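Local atomic coordinates of catechol 1,2-dioxygenase (Burkholderia ambifaria, PDB entry 5VXT), a protein that probably cleaves the ring of catechol between its two hydroxylated carbons with dioxygen, an intradiol reaction at a non-haem iron(III) centre, to give cis,cis-muconate. Residues Gly93-Leu98 with Val316-Ala321; Pro122-Gly127 with His240-Ser245; His175-Tyr178 with Asp182-Gly185. All blocks are in the same frame, centred on the assembly; numbering follows the deposited sequence. Where two conformers were deposited one is given.

Contact 1: residues Gly93-Leu98 with Val316-Ala321; sequences GLEKYL and VERLRA
E95 and R318 form a salt bridge between the first turn of helix 94-109 and the C-terminal loop that runs toward strand 321-322. In this intradiol dioxygenase the contact joins helix 94-109 of the helical N-terminal region to the loop after strand 295-303. R318 can be followed outward from CB. Its CG sits in the cramped place between the backbone N and the carbonyl carbon (chi1 60°). There CG lies over one face of the R320 guanidinium, toward its rim. The chain runs on to CD and bends at chi3 (-80°), and the guanidinium arrives across the end of E95, its plane turned 55° from the carboxylate. NH1 of R318 donates to OE2 of E95 at 3.0 Å. The acceptor lies in the guanidinium plane, but the nitrogen meets OE2 from well above the carboxylate plane. OE2 also accepts from the backbone N of G121, so two donors reach OE2, and a water takes OE1. W70 of the second subunit makes a cation-pi contact with R318. R320 is held separately: its NH1 and NH2 both point end-on at the carbonyl O of V316, and NH2 also pairs with E120. At the other tip of R318, NH2 donates to the water at 2.9 Å, and the water donates to OE1 of E95 at 2.6 Å.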
loop_
_atom_site.group_PDB
_atom_site.type_symbol
_atom_site.label_atom_id
_atom_site.label_comp_id
_atom_site.label_asym_id
_atom_site.label_seq_id
_atom_site.Cartn_x
_atom_site.Cartn_y
_atom_site.Cartn_z
ATOM N N GLY B 93 1.208 5.650 13.769
ATOM C CA GLY B 93 2.273 6.358 14.442
ATOM C C GLY B 93 3.485 6.619 13.578
ATOM O O GLY B 93 4.497 7.109 14.088
ATOM N N LEU B 94 3.419 6.296 12.290
ATOM C CA LEU B 94 4.539 6.598 11.408
ATOM C C LEU B 94 4.747 8.103 11.291
ATOM O O LEU B 94 5.889 8.581 11.274
ATOM C CB LEU B 94 4.307 5.968 10.038
ATOM C CG LEU B 94 5.290 6.279 8.907
ATOM C CD1 LEU B 94 6.729 5.872 9.251
ATOM C CD2 LEU B 94 4.854 5.621 7.599
ATOM N N GLU B 95 3.657 8.865 11.217
ATOM C CA GLU B 95 3.800 10.315 11.094
ATOM C C GLU B 95 4.408 10.907 12.359
ATOM O O GLU B 95 5.271 11.798 12.284
ATOM C CB GLU B 95 2.444 10.941 10.774
ATOM C CG GLU B 95 2.501 12.420 10.423
ATOM C CD GLU B 95 1.243 12.919 9.714
ATOM O OE1 GLU B 95 0.193 12.239 9.759
ATOM O OE2 GLU B 95 1.306 14.009 9.107
ATOM N N LYS B 96 3.985 10.416 13.531
ATOM C CA LYS B 96 4.621 10.823 14.784
ATOM C C LYS B 96 6.089 10.418 14.800
ATOM O O LYS B 96 6.943 11.179 15.266
ATOM C CB LYS B 96 3.881 10.215 15.982
ATOM C CG LYS B 96 4.578 10.429 17.317
ATOM C CD LYS B 96 4.780 11.927 17.659
ATOM C CE LYS B 96 5.360 12.088 19.052
ATOM N NZ LYS B 96 5.611 13.531 19.374
ATOM N N TYR B 97 6.407 9.234 14.266
ATOM C CA TYR B 97 7.798 8.790 14.251
ATOM C C TYR B 97 8.686 9.801 13.534
ATOM O O TYR B 97 9.810 10.075 13.972
ATOM C CB TYR B 97 7.911 7.406 13.593
ATOM C CG TYR B 97 9.247 6.730 13.830
ATOM C CD1 TYR B 97 9.655 6.395 15.117
ATOM C CD2 TYR B 97 10.097 6.425 12.771
ATOM C CE1 TYR B 97 10.874 5.784 15.343
ATOM C CE2 TYR B 97 11.317 5.813 12.987
ATOM C CZ TYR B 97 11.702 5.496 14.269
ATOM O OH TYR B 97 12.915 4.874 14.487
ATOM N N LEU B 98 8.204 10.356 12.424
ATOM C CA LEU B 98 9.004 11.330 11.691
ATOM C C LEU B 98 9.290 12.554 12.550
ATOM O O LEU B 98 10.373 13.151 12.441
ATOM C CB LEU B 98 8.296 11.737 10.404
ATOM C CG LEU B 98 8.007 10.586 9.442
ATOM C CD1 LEU B 98 7.325 11.127 8.206
ATOM C CD2 LEU B 98 9.289 9.846 9.088
ATOM N N VAL B 316 9.175 19.813 4.877
ATOM C CA VAL B 316 8.720 18.537 4.340
ATOM C C VAL B 316 7.905 18.798 3.085
ATOM O O VAL B 316 6.956 19.593 3.111
ATOM C CB VAL B 316 7.892 17.768 5.392
ATOM C CG1 VAL B 316 7.209 16.566 4.773
ATOM C CG2 VAL B 316 8.779 17.348 6.542
ATOM N N GLU B 317 8.265 18.121 1.995
ATOM C CA GLU B 317 7.490 18.132 0.761
ATOM C C GLU B 317 6.663 16.856 0.681
ATOM O O GLU B 317 7.208 15.749 0.793
ATOM C CB GLU B 317 8.401 18.250 -0.466
ATOM C CG GLU B 317 9.116 19.579 -0.588
ATOM C CD GLU B 317 8.151 20.745 -0.657
ATOM O OE1 GLU B 317 8.261 21.663 0.187
ATOM O OE2 GLU B 317 7.272 20.732 -1.547
ATOM N N ARG B 318 5.348 17.012 0.509
ATOM C CA ARG B 318 4.450 15.882 0.303
ATOM C C ARG B 318 3.264 16.352 -0.529
ATOM O O ARG B 318 2.990 17.555 -0.625
ATOM C CB ARG B 318 3.964 15.284 1.632
ATOM C CG ARG B 318 3.203 16.286 2.498
ATOM C CD ARG B 318 2.929 15.749 3.911
ATOM N NE ARG B 318 1.800 14.830 3.992
ATOM C CZ ARG B 318 1.293 14.371 5.138
ATOM N NH1 ARG B 318 1.807 14.763 6.299
ATOM N NH2 ARG B 318 0.267 13.523 5.132
ATOM N N LEU B 319 2.575 15.391 -1.147
ATOM C CA LEU B 319 1.381 15.705 -1.924
ATOM C C LEU B 319 0.364 16.421 -1.047
ATOM O O LEU B 319 -0.046 15.903 -0.005
ATOM C CB LEU B 319 0.763 14.439 -2.516
ATOM C CG LEU B 319 1.302 13.887 -3.835
ATOM C CD1 LEU B 319 0.313 12.873 -4.411
ATOM C CD2 LEU B 319 1.579 15.001 -4.833
ATOM N N ARG B 320 -0.031 17.621 -1.466
ATOM C CA ARG B 320 -0.990 18.429 -0.728
ATOM C C ARG B 320 -2.054 18.946 -1.681
ATOM O O ARG B 320 -1.751 19.342 -2.811
ATOM C CB ARG B 320 -0.297 19.601 -0.014
ATOM C CG ARG B 320 0.519 19.180 1.209
ATOM C CD ARG B 320 1.698 20.126 1.435
ATOM N NE ARG B 320 2.480 19.817 2.636
ATOM C CZ ARG B 320 3.800 19.982 2.727
ATOM N NH1 ARG B 320 4.497 20.442 1.690
ATOM N NH2 ARG B 320 4.427 19.675 3.855
ATOM N N ALA B 321 -3.303 18.928 -1.222
ATOM C CA ALA B 321 -4.411 19.449 -2.007
ATOM C C ALA B 321 -4.311 20.966 -2.140
ATOM O O ALA B 321 -3.647 21.639 -1.350
ATOM C CB ALA B 321 -5.747 19.079 -1.360
HETATM O O HOH W 1 -0.963 12.134 7.381
#

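Contact 2: residues Pro122-Gly127 with His240-Ser245; sequences PLYVAG and HFFVTS. With FE (Fe (III) ion), chain J; CAQ (catechol), chain K.
The iron(III) and catechol site of the dioxygenase lies at one end of this contact, and an aromatic pair packs farther along strand 238-244 of the catalytic beta-sandwich. Y124 follows the pocket residues P122 and L123. F242 is two residues beyond the iron ligand H240 on that strand. The two rings meet edge-to-face, with centroids 4.7 Å apart and planes at 62°. CE2 of F242 sits over the centre of one face of Y124, and its closest atom there is CD1 of Y124 at 3.5 Å. CD2 of F242 rests nearer the rim, beside CE1 of Y124. The Y124 ring is carried toward the strand because CG is anti to the backbone N (chi1 170°). On the adjoining strand 166-170, E168 is hydrogen-bonded to the OH of Y124, and W170 touches the rings of Y124, F242 and H240. H240 binds the iron through NE2 at 2.0 Å. Catechol adds both oxygens, O3 at 2.3 Å and O4 at 2.5 Å from the iron, so it chelates the metal. H238 and Y178 are the other protein ligands of the iron, and R235 hydrogen-bonds to the catechol. P122 and L123 border the substrate: CD of P122 is 3.5 Å from catechol C1, and CD1 of L123 is 3.3 Å from catechol O3.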
loop_
_atom_site.group_PDB
_atom_site.type_symbol
_atom_site.label_atom_id
_atom_site.label_comp_id
_atom_site.label_asym_id
_atom_site.label_seq_id
_atom_site.Cartn_x
_atom_site.Cartn_y
_atom_site.Cartn_z
ATOM N N PRO B 122 -3.200 14.727 7.109
ATOM C CA PRO B 122 -3.382 14.653 5.646
ATOM C C PRO B 122 -4.363 15.661 5.051
ATOM O O PRO B 122 -4.698 15.520 3.870
ATOM C CB PRO B 122 -3.923 13.228 5.473
ATOM C CG PRO B 122 -4.750 13.019 6.699
ATOM C CD PRO B 122 -4.052 13.756 7.819
ATOM N N LEU B 123 -4.812 16.671 5.804
ATOM C CA LEU B 123 -5.963 17.467 5.385
ATOM C C LEU B 123 -5.628 18.935 5.137
ATOM O O LEU B 123 -6.521 19.785 5.188
ATOM C CB LEU B 123 -7.081 17.343 6.421
ATOM C CG LEU B 123 -7.419 15.882 6.741
ATOM C CD1 LEU B 123 -8.515 15.798 7.782
ATOM C CD2 LEU B 123 -7.811 15.131 5.472
ATOM N N TYR B 124 -4.371 19.257 4.851
ATOM C CA TYR B 124 -4.031 20.631 4.506
ATOM C C TYR B 124 -4.473 20.947 3.082
ATOM O O TYR B 124 -4.388 20.100 2.188
ATOM C CB TYR B 124 -2.525 20.858 4.647
ATOM C CG TYR B 124 -2.074 22.180 4.081
ATOM C CD1 TYR B 124 -2.364 23.372 4.742
ATOM C CD2 TYR B 124 -1.371 22.245 2.891
ATOM C CE1 TYR B 124 -1.964 24.587 4.229
ATOM C CE2 TYR B 124 -0.966 23.463 2.371
ATOM C CZ TYR B 124 -1.265 24.627 3.045
ATOM O OH TYR B 124 -0.865 25.841 2.534
ATOM N N VAL B 125 -4.940 22.178 2.865
ATOM C CA VAL B 125 -5.318 22.652 1.534
ATOM C C VAL B 125 -4.600 23.967 1.264
ATOM O O VAL B 125 -4.760 24.938 2.014
ATOM C CB VAL B 125 -6.839 22.828 1.374
ATOM C CG1 VAL B 125 -7.159 23.324 -0.028
ATOM C CG2 VAL B 125 -7.562 21.512 1.641
ATOM N N ALA B 126 -3.821 24.002 0.191
ATOM C CA ALA B 126 -3.069 25.194 -0.153
ATOM C C ALA B 126 -3.952 26.199 -0.879
ATOM O O ALA B 126 -4.879 25.835 -1.607
ATOM C CB ALA B 126 -1.864 24.828 -1.020
ATOM N N GLY B 127 -3.660 27.479 -0.666
ATOM C CA GLY B 127 -4.216 28.543 -1.480
ATOM C C GLY B 127 -5.191 29.482 -0.803
ATOM O O GLY B 127 -5.891 30.218 -1.510
ATOM N N HIS B 240 -4.856 23.073 13.355
ATOM C CA HIS B 240 -3.550 22.952 12.709
ATOM C C HIS B 240 -2.964 24.315 12.373
ATOM O O HIS B 240 -3.694 25.250 12.041
ATOM C CB HIS B 240 -3.665 22.169 11.406
ATOM C CG HIS B 240 -4.065 20.740 11.578
ATOM N ND1 HIS B 240 -3.141 19.724 11.695
ATOM C CD2 HIS B 240 -5.284 20.151 11.631
ATOM C CE1 HIS B 240 -3.773 18.571 11.814
ATOM N NE2 HIS B 240 -5.073 18.800 11.778
ATOM N N PHE B 241 -1.632 24.407 12.400
ATOM C CA PHE B 241 -0.962 25.598 11.894
ATOM C C PHE B 241 0.291 25.269 11.088
ATOM O O PHE B 241 1.058 24.367 11.435
ATOM C CB PHE B 241 -0.570 26.553 13.027
ATOM C CG PHE B 241 -1.727 26.993 13.879
ATOM C CD1 PHE B 241 -2.430 28.156 13.577
ATOM C CD2 PHE B 241 -2.111 26.250 14.985
ATOM C CE1 PHE B 241 -3.496 28.570 14.365
ATOM C CE2 PHE B 241 -3.180 26.658 15.773
ATOM C CZ PHE B 241 -3.869 27.817 15.457
ATOM N N PHE B 242 0.483 26.038 10.015
ATOM C CA PHE B 242 1.776 26.298 9.403
ATOM C C PHE B 242 2.187 27.715 9.759
ATOM O O PHE B 242 1.353 28.622 9.706
ATOM C CB PHE B 242 1.715 26.229 7.874
ATOM C CG PHE B 242 1.707 24.848 7.319
ATOM C CD1 PHE B 242 2.352 23.821 7.978
ATOM C CD2 PHE B 242 1.078 24.592 6.116
ATOM C CE1 PHE B 242 2.355 22.534 7.448
ATOM C CE2 PHE B 242 1.078 23.296 5.575
ATOM C CZ PHE B 242 1.715 22.282 6.253
ATOM N N VAL B 243 3.467 27.925 10.064
ATOM C CA VAL B 243 4.011 29.287 10.146
ATOM C C VAL B 243 5.248 29.378 9.264
ATOM O O VAL B 243 6.232 28.661 9.483
ATOM C CB VAL B 243 4.348 29.713 11.583
ATOM C CG1 VAL B 243 4.769 31.189 11.605
ATOM C CG2 VAL B 243 3.140 29.526 12.492
ATOM N N THR B 244 5.206 30.276 8.284
ATOM C CA THR B 244 6.272 30.421 7.304
ATOM C C THR B 244 6.761 31.858 7.294
ATOM O O THR B 244 5.952 32.788 7.343
ATOM C CB THR B 244 5.781 30.042 5.912
ATOM O OG1 THR B 244 5.218 28.731 5.959
ATOM C CG2 THR B 244 6.928 30.074 4.902
ATOM N N SER B 245 8.082 32.036 7.227
ATOM C CA SER B 245 8.693 33.362 7.182
ATOM C C SER B 245 10.172 33.222 6.856
ATOM O O SER B 245 10.831 32.300 7.345
ATOM C CB SER B 245 8.532 34.101 8.516
ATOM O OG SER B 245 9.295 33.467 9.525
HETATM FE FE FE J . -6.773 17.671 11.918
HETATM C C1 CAQ K . -5.965 12.379 10.465
HETATM C C2 CAQ K . -6.828 13.464 10.333
HETATM C C3 CAQ K . -6.487 14.679 10.910
HETATM O O3 CAQ K . -7.291 15.768 10.808
HETATM C C4 CAQ K . -5.218 14.791 11.652
HETATM O O4 CAQ K . -4.888 15.976 12.222
HETATM C C5 CAQ K . -4.387 13.685 11.757
HETATM C C6 CAQ K . -4.764 12.483 11.164
#

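Contact 3: residues His175-Tyr178 with Asp182-Gly185; sequences HGFY and DPTG. With FE (Fe (III) ion), chain J; CAQ (catechol), chain K.
F177 has its ring between a proline and a backbone carbonyl, in a loop whose next residue, Y178, binds the iron. CD of P183 stands 3.6 Å from the ring centroid of F177 and only 15° off the ring normal, a CH-pi contact over one face. CG of P183 continues across the CE1 and CZ side of the same ring. Over the opposite face, the carbonyl O of H175 lies above the ring centre. The CD2 and CE2 side of F177 meets the other two residues. OD1 of D182 comes within 3.5 Å of CD2 of F177, with carboxylate and ring planes 49° apart. The methyl CG2 of T184 reaches CE2 of F177 at 3.8 Å.

D182 is itself held firmly. Its CG is anti to the backbone N (chi1 -167°), which places OD1 within reach of the T184 backbone N. OD1 accepts from that N at 2.8 Å, on the anti side of the carboxylate, forming an Asx turn. OD2 of D182 is taken up by Q187, and the backbone N of F177 by OD1 of N173. P183 and T184 are exposed, so this packing lies at the surface.

The CB of Y178 points away from 182-185, and its ring runs to the iron. OH of Y178 binds the iron at 1.9 Å and lies 3.2 Å from catechol O3. H238 and H240 are the other protein ligands. Y214 lines the catechol pocket without binding the metal, and is probably the tyrosine displaced by substrate. The arrangement is that of the substrate-bound form of the two-tyrosine, two-histidine iron site of the intradiol dioxygenases.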
loop_
_atom_site.group_PDB
_atom_site.type_symbol
_atom_site.label_atom_id
_atom_site.label_comp_id
_atom_site.label_asym_id
_atom_site.label_seq_id
_atom_site.Cartn_x
_atom_site.Cartn_y
_atom_site.Cartn_z
ATOM N N HIS B 175 -19.162 18.670 13.086
ATOM C CA HIS B 175 -19.293 17.248 12.804
ATOM C C HIS B 175 -17.941 16.582 12.601
ATOM O O HIS B 175 -17.890 15.390 12.275
ATOM C CB HIS B 175 -20.176 17.031 11.571
ATOM C CG HIS B 175 -21.457 17.810 11.601
ATOM N ND1 HIS B 175 -22.629 17.301 12.119
ATOM C CD2 HIS B 175 -21.748 19.061 11.173
ATOM C CE1 HIS B 175 -23.587 18.204 12.006
ATOM N NE2 HIS B 175 -23.078 19.281 11.434
ATOM N N GLY B 176 -16.852 17.324 12.794
ATOM C CA GLY B 176 -15.518 16.780 12.635
ATOM C C GLY B 176 -15.061 16.628 11.203
ATOM O O GLY B 176 -14.168 15.818 10.932
ATOM N N PHE B 177 -15.643 17.389 10.276
ATOM C CA PHE B 177 -15.306 17.323 8.860
ATOM C C PHE B 177 -14.593 18.597 8.425
ATOM O O PHE B 177 -14.924 19.697 8.884
ATOM C CB PHE B 177 -16.559 17.119 8.002
ATOM C CG PHE B 177 -17.242 15.797 8.226
ATOM C CD1 PHE B 177 -16.500 14.631 8.374
ATOM C CD2 PHE B 177 -18.625 15.720 8.294
ATOM C CE1 PHE B 177 -17.129 13.415 8.584
ATOM C CE2 PHE B 177 -19.259 14.506 8.495
ATOM C CZ PHE B 177 -18.512 13.355 8.645
ATOM N N TYR B 178 -13.615 18.437 7.538
ATOM C CA TYR B 178 -12.848 19.543 6.978
ATOM C C TYR B 178 -13.369 19.880 5.589
ATOM O O TYR B 178 -13.747 18.987 4.827
ATOM C CB TYR B 178 -11.364 19.185 6.867
ATOM C CG TYR B 178 -10.608 19.029 8.167
ATOM C CD1 TYR B 178 -10.827 17.938 9.000
ATOM C CD2 TYR B 178 -9.631 19.947 8.532
ATOM C CE1 TYR B 178 -10.113 17.790 10.176
ATOM C CE2 TYR B 178 -8.914 19.803 9.696
ATOM C CZ TYR B 178 -9.162 18.728 10.515
ATOM O OH TYR B 178 -8.444 18.594 11.667
ATOM N N ASP B 182 -15.249 16.811 2.996
ATOM C CA ASP B 182 -16.491 16.546 3.716
ATOM C C ASP B 182 -17.286 15.460 2.998
ATOM O O ASP B 182 -17.717 15.677 1.858
ATOM C CB ASP B 182 -17.321 17.812 3.841
ATOM C CG ASP B 182 -18.463 17.670 4.839
ATOM O OD1 ASP B 182 -19.094 16.585 4.892
ATOM O OD2 ASP B 182 -18.729 18.644 5.579
ATOM N N PRO B 183 -17.518 14.301 3.621
ATOM C CA PRO B 183 -18.250 13.222 2.945
ATOM C C PRO B 183 -19.758 13.400 2.933
ATOM O O PRO B 183 -20.456 12.549 2.372
ATOM C CB PRO B 183 -17.850 11.984 3.761
ATOM C CG PRO B 183 -17.665 12.519 5.138
ATOM C CD PRO B 183 -17.086 13.910 4.974
ATOM N N THR B 184 -20.287 14.467 3.537
ATOM C CA THR B 184 -21.721 14.710 3.545
ATOM C C THR B 184 -22.153 15.807 2.586
ATOM O O THR B 184 -23.337 15.877 2.246
ATOM C CB THR B 184 -22.198 15.073 4.960
ATOM O OG1 THR B 184 -21.449 16.192 5.451
ATOM C CG2 THR B 184 -22.015 13.899 5.901
ATOM N N GLY B 185 -21.230 16.651 2.145
ATOM C CA GLY B 185 -21.563 17.710 1.215
ATOM C C GLY B 185 -20.309 18.451 0.806
ATOM O O GLY B 185 -19.192 18.049 1.136
HETATM FE FE FE J . -6.773 17.671 11.918
HETATM C C1 CAQ K . -5.965 12.379 10.465
HETATM C C2 CAQ K . -6.828 13.464 10.333
HETATM C C3 CAQ K . -6.487 14.679 10.910
HETATM O O3 CAQ K . -7.291 15.768 10.808
HETATM C C4 CAQ K . -5.218 14.791 11.652
HETATM O O4 CAQ K . -4.888 15.976 12.222
HETATM C C5 CAQ K . -4.387 13.685 11.757
HETATM C C6 CAQ K . -4.764 12.483 11.164
#

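Contacts 2 and 3 share the iron and the catechol; contact 1 stands beside the pocket. Contact 2 is buried and rests on aromatic packing against a sandwich strand. Contact 3 is a surface loop, where a proline, a phenylalanine and an Asx turn pack behind an iron ligand. Contact 1 is partly buried and mainly ionic, joining a helix to the C-terminal loop at the interface with the second subunit. Contacts 1 and 2 meet where the carbonyl O of A321 probably accepts from the backbone N of A126. Contacts 2 and 3 touch through L123 and Y178. Contacts 1 and 3 do not touch; their nearest atoms are about 10 Å apart.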